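Local coordinates for flagellar motor switch protein fliG (Thermotoga maritima, PDB 3AJC) that probably forms part of the switch complex at the base of the flagellar basal body that sets the direction of motor rotation, here as its middle and C-terminal domains, at residues Gln15-Leu20 against Leu44-Glu49; Lys3-Val8 against Ile28-Ser33; Leu145-Val150 against Lys172-Arg177; Val150-Leu155 against Lys183-Tyr188. One frame throughout, in Å; residues are numbered along the deposited sequence.

Contact 1: residues Gln15-Leu20 against Leu44-Glu49; sequences QLVNFL and LGALPE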
# COMPACT_ATOMS: atom_id res chain seq x y z
N GLN A 15 -2.93 9.87 -25.45
CA GLN A 15 -1.69 10.50 -25.91
C GLN A 15 -0.71 10.28 -24.76
O GLN A 15 0.49 10.10 -24.98
CB GLN A 15 -1.92 12.00 -26.22
CG GLN A 15 -3.32 12.58 -25.94
CD GLN A 15 -4.46 12.05 -26.84
OE1 GLN A 15 -4.24 11.65 -27.98
NE2 GLN A 15 -5.69 12.09 -26.32
N LEU A 16 -1.22 10.20 -23.53
CA LEU A 16 -0.34 9.95 -22.39
C LEU A 16 0.37 8.59 -22.53
O LEU A 16 1.60 8.51 -22.45
CB LEU A 16 -1.11 10.01 -21.06
CG LEU A 16 -0.26 9.90 -19.78
CD1 LEU A 16 1.03 10.69 -19.93
CD2 LEU A 16 -1.05 10.42 -18.58
N VAL A 17 -0.39 7.52 -22.71
CA VAL A 17 0.18 6.19 -22.87
C VAL A 17 0.99 6.14 -24.16
O VAL A 17 1.99 5.42 -24.26
CB VAL A 17 -0.93 5.11 -22.94
CG1 VAL A 17 -0.35 3.78 -23.35
CG2 VAL A 17 -1.62 5.00 -21.60
N ASN A 18 0.57 6.92 -25.15
CA ASN A 18 1.24 6.98 -26.44
C ASN A 18 2.72 7.33 -26.32
O ASN A 18 3.58 6.69 -26.93
CB ASN A 18 0.54 8.01 -27.34
CG ASN A 18 1.17 8.11 -28.72
OD1 ASN A 18 0.94 9.07 -29.46
ND2 ASN A 18 1.97 7.10 -29.08
N PHE A 19 3.03 8.37 -25.55
CA PHE A 19 4.41 8.80 -25.37
C PHE A 19 5.23 7.89 -24.47
O PHE A 19 6.37 7.57 -24.79
CB PHE A 19 4.44 10.22 -24.80
CG PHE A 19 3.66 11.22 -25.61
CD1 PHE A 19 2.46 11.73 -25.13
CD2 PHE A 19 4.12 11.64 -26.85
CE1 PHE A 19 1.72 12.66 -25.88
CE2 PHE A 19 3.39 12.56 -27.61
CZ PHE A 19 2.19 13.07 -27.12
N LEU A 20 4.64 7.47 -23.35
CA LEU A 20 5.35 6.60 -22.41
C LEU A 20 5.73 5.26 -23.02
O LEU A 20 6.79 4.72 -22.72
CB LEU A 20 4.51 6.38 -21.14
CG LEU A 20 4.27 7.60 -20.23
CD1 LEU A 20 3.37 7.20 -19.06
CD2 LEU A 20 5.59 8.13 -19.70
N LEU A 44 -0.30 2.20 -16.17
CA LEU A 44 0.42 0.94 -16.19
C LEU A 44 -0.37 -0.15 -16.88
O LEU A 44 0.14 -0.86 -17.75
CB LEU A 44 0.76 0.49 -14.77
CG LEU A 44 1.55 -0.81 -14.64
CD1 LEU A 44 2.80 -0.71 -15.50
CD2 LEU A 44 1.93 -1.07 -13.17
N GLY A 45 -1.64 -0.28 -16.51
CA GLY A 45 -2.46 -1.31 -17.10
C GLY A 45 -2.75 -1.09 -18.58
O GLY A 45 -3.14 -2.02 -19.28
N ALA A 46 -2.54 0.14 -19.05
CA ALA A 46 -2.79 0.46 -20.45
C ALA A 46 -1.52 0.38 -21.27
O ALA A 46 -1.55 0.56 -22.49
CB ALA A 46 -3.41 1.84 -20.57
N LEU A 47 -0.39 0.11 -20.61
CA LEU A 47 0.88 -0.01 -21.31
C LEU A 47 1.01 -1.39 -21.96
O LEU A 47 0.33 -2.34 -21.58
CB LEU A 47 2.05 0.17 -20.35
CG LEU A 47 2.35 1.59 -19.85
CD1 LEU A 47 3.53 1.55 -18.89
CD2 LEU A 47 2.66 2.50 -21.03
N PRO A 48 1.88 -1.50 -22.97
CA PRO A 48 2.06 -2.79 -23.64
C PRO A 48 2.43 -3.86 -22.61
O PRO A 48 3.31 -3.66 -21.78
CB PRO A 48 3.21 -2.52 -24.62
CG PRO A 48 3.02 -1.07 -24.96
CD PRO A 48 2.71 -0.46 -23.60
N GLU A 49 1.73 -4.98 -22.66
CA GLU A 49 1.96 -6.09 -21.75
C GLU A 49 3.44 -6.33 -21.43
O GLU A 49 3.80 -6.53 -20.26
CB GLU A 49 1.32 -7.35 -22.35
CG GLU A 49 2.22 -8.56 -22.51
CD GLU A 49 2.24 -9.43 -21.28
OE1 GLU A 49 2.73 -8.96 -20.23
OE2 GLU A 49 1.74 -10.58 -21.35

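Contact 2: residues Lys3-Val8 against Ile28-Ser33; sequences KPFSFV and IAVVLS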
# COMPACT_ATOMS: atom_id res chain seq x y z
N LYS A 3 4.79 19.84 -7.38
CA LYS A 3 5.30 18.50 -7.59
C LYS A 3 5.52 18.16 -9.07
O LYS A 3 4.72 18.53 -9.96
CB LYS A 3 4.35 17.51 -6.96
CG LYS A 3 5.01 16.15 -6.77
CD LYS A 3 4.17 15.18 -5.97
CE LYS A 3 4.98 13.96 -5.57
NZ LYS A 3 4.00 13.01 -5.00
N PRO A 4 6.62 17.45 -9.36
CA PRO A 4 7.00 17.03 -10.71
C PRO A 4 5.88 16.21 -11.35
O PRO A 4 5.16 15.47 -10.66
CB PRO A 4 8.29 16.24 -10.48
CG PRO A 4 8.89 16.85 -9.23
CD PRO A 4 7.65 17.05 -8.38
N PHE A 5 5.70 16.37 -12.67
CA PHE A 5 4.68 15.62 -13.41
C PHE A 5 3.29 16.00 -13.00
O PHE A 5 2.34 15.33 -13.39
CB PHE A 5 4.87 14.10 -13.23
CG PHE A 5 6.19 13.64 -13.73
CD1 PHE A 5 6.42 13.54 -15.09
CD2 PHE A 5 7.26 13.45 -12.87
CE1 PHE A 5 7.68 13.27 -15.58
CE2 PHE A 5 8.54 13.18 -13.38
CZ PHE A 5 8.74 13.09 -14.73
N SER A 6 3.18 17.06 -12.21
CA SER A 6 1.89 17.52 -11.77
C SER A 6 1.00 17.90 -12.95
O SER A 6 -0.20 17.98 -12.76
CB SER A 6 2.04 18.72 -10.85
OG SER A 6 1.06 19.69 -11.16
N PHE A 7 1.56 18.15 -14.14
CA PHE A 7 0.71 18.53 -15.26
C PHE A 7 0.04 17.30 -15.89
O PHE A 7 -0.64 17.42 -16.92
CB PHE A 7 1.54 19.27 -16.32
CG PHE A 7 2.62 18.41 -16.94
CD1 PHE A 7 3.93 18.45 -16.47
CD2 PHE A 7 2.28 17.42 -17.85
CE1 PHE A 7 4.87 17.49 -16.89
CE2 PHE A 7 3.21 16.47 -18.27
CZ PHE A 7 4.50 16.50 -17.79
N VAL A 8 0.25 16.14 -15.28
CA VAL A 8 -0.31 14.90 -15.81
C VAL A 8 -1.82 14.79 -15.75
O VAL A 8 -2.42 14.31 -16.69
CB VAL A 8 0.32 13.67 -15.13
CG1 VAL A 8 -0.75 12.60 -14.88
CG2 VAL A 8 1.40 13.08 -16.03
N ILE A 28 9.87 5.31 -17.47
CA ILE A 28 8.45 5.12 -17.21
C ILE A 28 8.23 5.01 -15.71
O ILE A 28 7.33 5.64 -15.15
CB ILE A 28 7.92 3.83 -17.91
CG1 ILE A 28 8.04 3.98 -19.43
CG2 ILE A 28 6.48 3.56 -17.49
CD1 ILE A 28 7.57 2.75 -20.21
N ALA A 29 9.07 4.21 -15.06
CA ALA A 29 9.02 4.01 -13.61
C ALA A 29 9.09 5.34 -12.87
O ALA A 29 8.35 5.57 -11.91
CB ALA A 29 10.16 3.12 -13.18
N VAL A 30 9.96 6.23 -13.33
CA VAL A 30 10.12 7.53 -12.71
C VAL A 30 8.88 8.40 -12.79
O VAL A 30 8.47 9.01 -11.79
CB VAL A 30 11.30 8.32 -13.35
CG1 VAL A 30 11.23 9.78 -12.94
CG2 VAL A 30 12.62 7.72 -12.91
N VAL A 31 8.28 8.47 -13.97
CA VAL A 31 7.08 9.28 -14.15
C VAL A 31 5.92 8.78 -13.30
O VAL A 31 5.25 9.56 -12.64
CB VAL A 31 6.62 9.30 -15.63
CG1 VAL A 31 5.32 10.10 -15.75
CG2 VAL A 31 7.70 9.89 -16.52
N LEU A 32 5.69 7.47 -13.31
CA LEU A 32 4.58 6.89 -12.56
C LEU A 32 4.75 6.98 -11.06
O LEU A 32 3.78 7.20 -10.33
CB LEU A 32 4.36 5.43 -12.96
CG LEU A 32 4.02 5.05 -14.41
CD1 LEU A 32 3.29 3.71 -14.45
CD2 LEU A 32 3.14 6.10 -15.02
N SER A 33 5.99 6.81 -10.58
CA SER A 33 6.24 6.86 -9.14
C SER A 33 5.93 8.25 -8.59
O SER A 33 5.83 8.43 -7.38
CB SER A 33 7.69 6.45 -8.82
OG SER A 33 8.59 7.52 -9.03

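Contact 3: residues Leu145-Val150 against Lys172-Arg177; sequences LVLREV and KNMSKR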
# COMPACT_ATOMS: atom_id res chain seq x y z
N LEU A 145 -4.56 -11.22 18.48
CA LEU A 145 -3.14 -10.90 18.64
C LEU A 145 -2.93 -9.41 18.32
O LEU A 145 -2.26 -8.68 19.06
CB LEU A 145 -2.33 -11.74 17.65
CG LEU A 145 -0.84 -11.97 17.93
CD1 LEU A 145 -0.69 -13.24 18.78
CD2 LEU A 145 -0.08 -12.13 16.61
N VAL A 146 -3.52 -8.96 17.21
CA VAL A 146 -3.40 -7.59 16.76
C VAL A 146 -4.04 -6.58 17.72
O VAL A 146 -3.46 -5.53 18.01
CB VAL A 146 -4.03 -7.43 15.34
CG1 VAL A 146 -4.01 -5.97 14.88
CG2 VAL A 146 -3.28 -8.31 14.36
N LEU A 147 -5.24 -6.89 18.19
CA LEU A 147 -5.98 -6.01 19.09
C LEU A 147 -5.23 -5.62 20.37
O LEU A 147 -5.32 -4.48 20.83
CB LEU A 147 -7.32 -6.65 19.45
CG LEU A 147 -8.29 -6.79 18.27
CD1 LEU A 147 -9.62 -7.32 18.76
CD2 LEU A 147 -8.49 -5.44 17.59
N ARG A 148 -4.47 -6.56 20.93
CA ARG A 148 -3.72 -6.26 22.14
C ARG A 148 -2.67 -5.17 21.91
O ARG A 148 -2.13 -4.61 22.86
CB ARG A 148 -3.05 -7.52 22.67
CG ARG A 148 -4.03 -8.50 23.32
CD ARG A 148 -3.34 -9.80 23.72
NE ARG A 148 -2.71 -10.45 22.58
CZ ARG A 148 -2.29 -11.72 22.58
NH1 ARG A 148 -2.45 -12.46 23.67
NH2 ARG A 148 -1.73 -12.23 21.50
N GLU A 149 -2.40 -4.87 20.64
CA GLU A 149 -1.40 -3.86 20.28
C GLU A 149 -2.01 -2.53 19.84
O GLU A 149 -1.29 -1.63 19.42
CB GLU A 149 -0.54 -4.40 19.14
CG GLU A 149 -0.04 -5.82 19.38
CD GLU A 149 1.25 -5.87 20.16
OE1 GLU A 149 1.58 -6.95 20.70
OE2 GLU A 149 1.95 -4.83 20.23
N VAL A 150 -3.33 -2.41 19.95
CA VAL A 150 -4.01 -1.19 19.51
C VAL A 150 -4.71 -0.41 20.61
O VAL A 150 -5.56 -0.96 21.31
CB VAL A 150 -5.06 -1.54 18.42
CG1 VAL A 150 -5.67 -0.24 17.85
CG2 VAL A 150 -4.40 -2.39 17.32
N LYS A 172 -16.37 -8.81 17.91
CA LYS A 172 -16.51 -10.12 18.54
C LYS A 172 -15.17 -10.72 18.97
O LYS A 172 -15.13 -11.77 19.61
CB LYS A 172 -17.28 -11.09 17.64
CG LYS A 172 -16.61 -11.52 16.34
CD LYS A 172 -17.61 -12.41 15.57
CE LYS A 172 -17.12 -12.85 14.19
NZ LYS A 172 -16.07 -13.91 14.20
N ASN A 173 -14.07 -10.03 18.66
CA ASN A 173 -12.74 -10.52 19.02
C ASN A 173 -12.03 -9.69 20.09
O ASN A 173 -10.86 -9.93 20.37
CB ASN A 173 -11.87 -10.60 17.76
CG ASN A 173 -12.07 -11.91 16.99
OD1 ASN A 173 -11.67 -12.98 17.46
ND2 ASN A 173 -12.68 -11.82 15.82
N MET A 174 -12.74 -8.74 20.69
CA MET A 174 -12.15 -7.90 21.73
C MET A 174 -12.52 -8.40 23.12
O MET A 174 -13.51 -9.12 23.29
CB MET A 174 -12.65 -6.47 21.60
CG MET A 174 -12.35 -5.78 20.30
SD MET A 174 -13.00 -4.11 20.36
CE MET A 174 -13.89 -4.04 18.88
N SER A 175 -11.74 -8.01 24.13
CA SER A 175 -12.04 -8.40 25.50
C SER A 175 -13.25 -7.54 25.87
O SER A 175 -13.42 -6.42 25.36
CB SER A 175 -10.87 -8.08 26.43
OG SER A 175 -10.66 -6.68 26.55
N LYS A 176 -14.09 -8.06 26.76
CA LYS A 176 -15.27 -7.33 27.19
C LYS A 176 -14.91 -5.94 27.70
O LYS A 176 -15.60 -4.97 27.40
CB LYS A 176 -16.00 -8.11 28.29
CG LYS A 176 -16.88 -9.25 27.78
CD LYS A 176 -18.14 -8.72 27.11
CE LYS A 176 -19.01 -9.84 26.57
NZ LYS A 176 -20.23 -9.33 25.87
N ARG A 177 -13.81 -5.84 28.44
CA ARG A 177 -13.39 -4.56 28.97
C ARG A 177 -12.90 -3.63 27.86
O ARG A 177 -13.16 -2.43 27.91
CB ARG A 177 -12.31 -4.74 30.07
CG ARG A 177 -10.88 -5.00 29.63
CD ARG A 177 -9.99 -5.45 30.82
NE ARG A 177 -10.10 -4.60 32.01
CZ ARG A 177 -9.51 -3.42 32.17
NH1 ARG A 177 -8.73 -2.92 31.21
NH2 ARG A 177 -9.71 -2.71 33.28

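Contact 4: residues Val150-Leu155 against Lys183-Tyr188; sequences VDTRDL and KDELEY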
# COMPACT_ATOMS: atom_id res chain seq x y z
N VAL A 150 -3.33 -2.41 19.95
CA VAL A 150 -4.01 -1.19 19.51
C VAL A 150 -4.71 -0.41 20.61
O VAL A 150 -5.56 -0.96 21.31
CB VAL A 150 -5.06 -1.54 18.42
CG1 VAL A 150 -5.67 -0.24 17.85
CG2 VAL A 150 -4.40 -2.39 17.32
N ASP A 151 -4.39 0.87 20.76
CA ASP A 151 -5.03 1.69 21.78
C ASP A 151 -6.47 2.00 21.38
O ASP A 151 -6.81 2.05 20.19
CB ASP A 151 -4.25 2.99 22.03
CG ASP A 151 -4.23 3.90 20.81
OD1 ASP A 151 -5.05 4.84 20.73
OD2 ASP A 151 -3.38 3.66 19.93
N THR A 152 -7.30 2.21 22.39
CA THR A 152 -8.71 2.49 22.19
C THR A 152 -9.02 3.55 21.15
O THR A 152 -9.85 3.33 20.27
CB THR A 152 -9.37 2.91 23.52
OG1 THR A 152 -9.21 1.86 24.47
CG2 THR A 152 -10.86 3.21 23.32
N ARG A 153 -8.37 4.71 21.25
CA ARG A 153 -8.68 5.78 20.31
C ARG A 153 -8.34 5.48 18.86
O ARG A 153 -9.09 5.84 17.95
CB ARG A 153 -8.01 7.08 20.74
CG ARG A 153 -8.48 8.28 19.92
CD ARG A 153 -8.25 9.59 20.66
NE ARG A 153 -9.07 10.66 20.12
CZ ARG A 153 -8.80 11.31 18.99
NH1 ARG A 153 -7.72 11.00 18.28
NH2 ARG A 153 -9.62 12.26 18.56
N ASP A 154 -7.21 4.82 18.62
CA ASP A 154 -6.86 4.50 17.26
C ASP A 154 -7.86 3.51 16.68
O ASP A 154 -8.23 3.60 15.51
CB ASP A 154 -5.44 3.94 17.19
CG ASP A 154 -4.40 5.03 17.25
OD1 ASP A 154 -4.59 6.07 16.58
OD2 ASP A 154 -3.38 4.84 17.94
N LEU A 155 -8.32 2.60 17.52
CA LEU A 155 -9.28 1.60 17.10
C LEU A 155 -10.58 2.30 16.71
O LEU A 155 -11.13 2.04 15.64
CB LEU A 155 -9.53 0.60 18.23
CG LEU A 155 -10.19 -0.74 17.92
CD1 LEU A 155 -9.59 -1.34 16.64
CD2 LEU A 155 -9.97 -1.69 19.11
N LYS A 183 -16.66 1.38 23.09
CA LYS A 183 -18.01 1.94 22.98
C LYS A 183 -18.09 3.32 23.61
O LYS A 183 -18.72 4.23 23.05
CB LYS A 183 -19.04 1.01 23.62
CG LYS A 183 -19.18 -0.33 22.91
CD LYS A 183 -20.23 -1.19 23.60
CE LYS A 183 -20.44 -2.49 22.84
NZ LYS A 183 -21.43 -3.42 23.46
N ASP A 184 -17.44 3.48 24.76
CA ASP A 184 -17.42 4.77 25.44
C ASP A 184 -16.78 5.84 24.57
O ASP A 184 -17.30 6.95 24.46
CB ASP A 184 -16.63 4.69 26.75
CG ASP A 184 -17.53 4.55 27.95
OD1 ASP A 184 -17.87 3.40 28.29
OD2 ASP A 184 -17.89 5.60 28.53
N GLU A 185 -15.63 5.50 23.98
CA GLU A 185 -14.93 6.43 23.12
C GLU A 185 -15.84 6.85 21.96
O GLU A 185 -16.02 8.04 21.72
CB GLU A 185 -13.65 5.78 22.58
CG GLU A 185 -12.89 6.60 21.53
CD GLU A 185 -12.34 7.91 22.07
OE1 GLU A 185 -11.46 8.49 21.40
OE2 GLU A 185 -12.78 8.36 23.14
N LEU A 186 -16.41 5.87 21.27
CA LEU A 186 -17.30 6.16 20.15
C LEU A 186 -18.44 7.12 20.54
O LEU A 186 -18.70 8.10 19.83
CB LEU A 186 -17.88 4.85 19.60
CG LEU A 186 -16.83 3.90 19.02
CD1 LEU A 186 -17.42 2.53 18.78
CD2 LEU A 186 -16.28 4.49 17.74
N GLU A 187 -19.09 6.85 21.66
CA GLU A 187 -20.19 7.69 22.13
C GLU A 187 -19.82 9.15 22.32
O GLU A 187 -20.61 10.04 21.98
CB GLU A 187 -20.74 7.15 23.45
CG GLU A 187 -21.50 5.84 23.32
CD GLU A 187 -21.87 5.24 24.66
OE1 GLU A 187 -22.62 4.24 24.68
OE2 GLU A 187 -21.41 5.77 25.69
N TYR A 188 -18.64 9.41 22.86
CA TYR A 188 -18.21 10.79 23.10
C TYR A 188 -17.10 11.24 22.16
O TYR A 188 -16.34 12.16 22.49
CB TYR A 188 -17.73 10.96 24.54
CG TYR A 188 -18.74 10.57 25.58
CD1 TYR A 188 -18.66 9.33 26.22
CD2 TYR A 188 -19.79 11.42 25.92
CE1 TYR A 188 -19.59 8.96 27.18
CE2 TYR A 188 -20.73 11.05 26.87
CZ TYR A 188 -20.63 9.82 27.50
OH TYR A 188 -21.55 9.47 28.45

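Contact 1: residues Gln15-Leu20 against Leu44-Glu49
Val17 meets both Ala46 and Leu47, and the contact it makes with them shows how a branched side chain on one short helix can engage the end of another. The side-chain contacts are apolar. The two methyl groups divide the work: CG2 of Val17 lies 3.8 Å from CB of Ala46, while CG1 reaches CD2 of Leu47 at 4.0 Å. CB of Val17 points toward 44-49, and with CG1 anti to the backbone N (chi1 170°) CG1 faces Leu47 and the Ala46 carbonyl while CG2 turns to Ala46 CB. Leu47 approaches obliquely; its CB does not aim at the helix, but the extended chain carries CD2 inward, where it also comes within 4.3 Å of CB of Leu20.

One polar atom enters this apolar patch: the carbonyl O of Ala46 stands 3.5 Å from CG1 of Val17, in van der Waals contact. Within 44-49, Leu47 N bonds to Leu44 O.

In this all-helical middle domain of FliG, helix 14-21 thus rests against the C-terminal part of helix 37-46. Leu16 and Leu20 extend the packing to Ile43, while Leu47 touches Ile28 of helix 25-33, the helix that lies between them in sequence.

Contact 2: residues Lys3-Val8 against Ile28-Ser33
Phe5 lies over Val31, an aromatic ring laid on the backbone and side chain of a helix residue. The ring is presented by a type II beta turn running from Lys3 to Ser6, in the loop before helix 14-21; the helix it meets, 25-33, belongs to the all-helical FliG middle domain. Phe5 occupies the third position of that turn with a positive phi, and its CB points toward helix 25-33.

The CH-pi interaction is well centred. CA of Val31 sits 4.1 Å from the centroid of the Phe5 ring and just 6° off the ring normal, so the helix backbone itself covers one face. The ring and the valine side chain cross at about a right angle.

Apolar side-chain contacts complete the patch. Both methyls of Val31 come from the same side of the ring plane as CA, toward its CD1-CE1 side: CG1 lies 3.7 Å from CD1 of Phe5, and CG2 lies 3.5 Å from CE1. Because CG1 of Val31 is anti to the backbone N (chi1 177°), the two branches spread along the CD1-CE1 bond. Val30 is a more distant neighbour that approaches the ring obliquely. The ring of Tyr34 also meets that of Phe5, extending the aromatic packing past the segment.

Hydrogen bonding stays within each partner. Val8 N bonds to Phe5 O. On the helix, the hydroxyl of Ser33 donates back to the carbonyl of Val30, OG to O 3.1 Å, from a position tilted 35° out of the carbonyl plane.

Contact 3: residues Leu145-Val150 against Lys172-Arg177
Leu147 carries most of the burial here, and it does so through one methyl, CD1, directed into the backbone and side chains of Asn173 and Met174. The leucine has CG anti to its carbonyl carbon (chi1 -66°) and an extended second torsion, which sends CD1 toward 172-177. There it stands 3.3 Å from the carbonyl O of Asn173 and 4.1 Å from that residue's CB.

Met174 crosses the leucine at about a right angle. Its CG, not its sulfur, is the touching atom, and the distance of 3.5 Å to CD1 of Leu147 is tighter than usual for two carbons. Beyond CG the methionine chain runs on to touch Leu155 of helix 152-159.

These residues belong to the helical C-terminal domain of FliG, where helix 140-147, near its C-terminal part, packs on the loop leading into helix 176-187. A type I beta turn from Leu147 to Val150 follows, and Ser175 is the N-cap of helix 176-187, its OG bonded to Ala178 N.

Asn173 contributes CB to the apolar contact while its amide leads away. Its ND2 bonds to Lys169 O, and OD1 accepts from Gln144 NE2, so both ends of the buried amide are occupied.

Contact 4: residues Val150-Leu155 against Lys183-Tyr188
The guanidinium of Arg153 and the carboxylate of Glu185 do not lie flat on each other: their planes stand 73° apart, and OE1 of Glu185 approaches the guanidinium obliquely. The salt bridge links that oxygen to NE of Arg153 at 3.5 Å. OE1 also runs close to the aliphatic stem of the arginine, 3.3 Å from CG, so the acid lies alongside the chain instead of meeting its far end. Arg153 is extended from CG to NE, whereas Glu185 bends at its second torsion (chi2 65°), folding the carboxylate toward the arginine.

Beside this pair, CG2 of Thr152 packs against CB of Glu185 at 3.9 Å. The glutamate therefore joins through both its carbon base and its charged end.

Helix 152-159 begins here, with Asp151 as its N-cap: Asp154 N bonds to OD1 of Asp151 at 3.0 Å, arriving from above the carboxylate plane. Across from it lies the last part of helix 176-187, and Glu185 and Leu186 both touch Ala156, so the packing between these two helices of the C-terminal domain continues past Leu155.

One oxygen, OE1, faces NE at a surface position, so the attraction is probably screened by solvent, and the glutamate is placed by its charge and by its carbon stem together.

How the contacts relate
The four contacts fall into two pairs, one in and beside the middle domain, the other in the C-terminal domain, and within each pair the segments alternate along the chain. Contacts 1 and 2 have centres 13 Å apart and touch through helix 25-33, where CG2 of Ile28 lies 3.8 Å from CD1 of Leu47. Both lie near Arg58, part of the EHPQR motif important for FliM interaction, without containing it: its side chain is about 10 Å from that of Leu47 and about 8 Å from that of Val30. Contacts 3 and 4, with centres 12 Å apart, share Val150 and helix 176-187; they lie away from that motif. Between the pairs, centres are 39 to 46 Å apart on opposite sides of the chain's centre, so each pair describes local packing.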